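Leucine aminopeptidase 1 (Caenorhabditis elegans, PDB 2HB6) catalyses the zinc-dependent release of N-terminal amino acids, preferably leucine, from peptides, and probably serves the nematode as a digestive enzyme. Local coordinates at the interface of chains A and B. Residues are numbered along the deposited sequence; one frame, centred on the assembly and turned at random. Chains: chain A/B, Leucine aminopeptidase 1.

The interface of chains A and B. Residues chain A 256, 258, 263, 269, 308-309; chain B 261, 310, 315-316.
The short strand 256-257 of chain A, with the loops that carry A:Thr258, A:Ile263 and A:Met269 and the loop that follows strand 297-307, receives two loops of chain B, one bearing B:Leu261 and the other B:Ser310, B:Lys315 and B:Pro316. The patch is a worked example of how loops of identical subunits join by a direct hydrogen bond set among apolar packing. A:Tyr256 donates it: its phenol OH meets the backbone O of B:Pro316 at 2.7 Å, on a lone pair in the carbonyl plane, with a C=O...donor angle of 135°. With CG anti to the backbone N (chi1 -161°), the ring points toward chain B. One face is roofed by the aliphatic stem of B:Lys315, whose CD sits 3.6 Å from the ring centroid, displaced toward the rim, while the methyl CG2 of A:Thr258 meets the ring in plane at its edge. Bond and stem together should limit rotation of the phenol. Next to it, the thioether SD of A:Met269 lies 3.7 Å from CD of the B:Pro316 ring. The A:Met269 side chain then bends at chi3 (-66°), bringing its methyl CE to 3.5 Å from the backbone O of B:Leu261. B:Leu261 itself pushes its branched end into chain A, where CD2 touches both CG2 of A:Thr258 and CD1 of A:Ile263, each at 3.9 Å. At the flank, the amide of A:Asn308 is held at both ends: OD1 accepts a hydrogen bond from the backbone N of A:Val309 at 2.8 Å, and ND2 meets a water at 2.9 Å that makes a longer link to the backbone O of B:Ser310. The contact belongs to the hexamer characteristic of M17 aminopeptidases. Its centre lies about 7 Å from the predicted active-site residue A:Lys264, which suggests that subunit packing steadies loops bordering the catalytic centre.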
# COMPACT_ATOMS: atom_id res chain seq x y z
N TYR A 256 -22.53 7.75 13.15
CA TYR A 256 -21.30 7.88 12.38
C TYR A 256 -20.26 6.89 12.90
O TYR A 256 -20.10 6.74 14.10
CB TYR A 256 -20.71 9.29 12.51
CG TYR A 256 -19.73 9.56 11.40
CD1 TYR A 256 -20.18 10.01 10.16
CD2 TYR A 256 -18.37 9.33 11.57
CE1 TYR A 256 -19.31 10.23 9.12
CE2 TYR A 256 -17.48 9.56 10.53
CZ TYR A 256 -17.96 10.02 9.32
OH TYR A 256 -17.10 10.26 8.30
N THR A 258 -16.25 6.44 12.59
CA THR A 258 -14.90 6.84 12.14
C THR A 258 -14.00 5.60 12.00
O THR A 258 -12.91 5.68 11.46
CB THR A 258 -14.21 7.75 13.16
OG1 THR A 258 -14.03 7.02 14.38
CG2 THR A 258 -15.02 9.04 13.42
N ILE A 263 -8.73 3.49 12.95
CA ILE A 263 -9.46 4.50 12.19
C ILE A 263 -9.61 4.06 10.73
O ILE A 263 -8.75 3.35 10.19
CB ILE A 263 -8.74 5.87 12.29
CG1 ILE A 263 -9.69 7.03 11.97
CG2 ILE A 263 -7.43 5.88 11.46
CD1 ILE A 263 -9.34 8.35 12.67
N MET A 269 -13.81 6.50 4.91
CA MET A 269 -14.64 7.21 5.90
C MET A 269 -15.82 8.08 5.36
O MET A 269 -16.85 8.20 6.04
CB MET A 269 -13.78 8.02 6.88
CG MET A 269 -14.48 8.34 8.21
SD MET A 269 -13.56 9.48 9.29
CE MET A 269 -12.15 8.43 9.67
N ASN A 308 -16.32 7.18 17.73
CA ASN A 308 -15.38 8.26 17.43
C ASN A 308 -14.09 8.05 18.26
O ASN A 308 -13.90 7.01 18.88
CB ASN A 308 -16.04 9.63 17.70
CG ASN A 308 -15.55 10.73 16.74
OD1 ASN A 308 -14.34 10.96 16.58
ND2 ASN A 308 -16.50 11.44 16.14
N VAL A 309 -13.22 9.05 18.25
CA VAL A 309 -11.82 8.87 18.64
C VAL A 309 -11.49 9.85 19.76
O VAL A 309 -11.60 11.06 19.58
CB VAL A 309 -10.87 9.13 17.43
CG1 VAL A 309 -9.40 9.17 17.88
CG2 VAL A 309 -11.07 8.07 16.33
N LEU B 261 -9.94 14.14 11.00
CA LEU B 261 -10.36 12.74 11.10
C LEU B 261 -9.90 11.84 9.92
O LEU B 261 -9.50 10.68 10.13
CB LEU B 261 -11.85 12.62 11.38
CG LEU B 261 -12.17 12.57 12.88
CD1 LEU B 261 -13.62 12.91 13.13
CD2 LEU B 261 -11.83 11.20 13.51
N SER B 310 -10.78 15.07 17.40
CA SER B 310 -11.56 14.84 18.62
C SER B 310 -13.01 14.52 18.22
O SER B 310 -13.38 14.71 17.05
CB SER B 310 -11.51 16.08 19.52
OG SER B 310 -12.54 16.97 19.15
N LYS B 315 -16.15 15.71 10.33
CA LYS B 315 -16.11 14.31 9.87
C LYS B 315 -16.46 14.40 8.39
O LYS B 315 -17.27 15.24 8.01
CB LYS B 315 -17.26 13.51 10.53
CG LYS B 315 -17.22 13.34 12.04
CD LYS B 315 -18.49 12.59 12.51
CE LYS B 315 -19.59 13.55 12.90
NZ LYS B 315 -19.39 13.99 14.33
N PRO B 316 -15.88 13.53 7.55
CA PRO B 316 -16.36 13.49 6.16
C PRO B 316 -17.84 13.11 6.11
O PRO B 316 -18.25 12.24 6.86
CB PRO B 316 -15.52 12.41 5.50
CG PRO B 316 -14.85 11.69 6.59
CD PRO B 316 -14.77 12.58 7.78
O HOH W 1 -15.87 14.09 15.06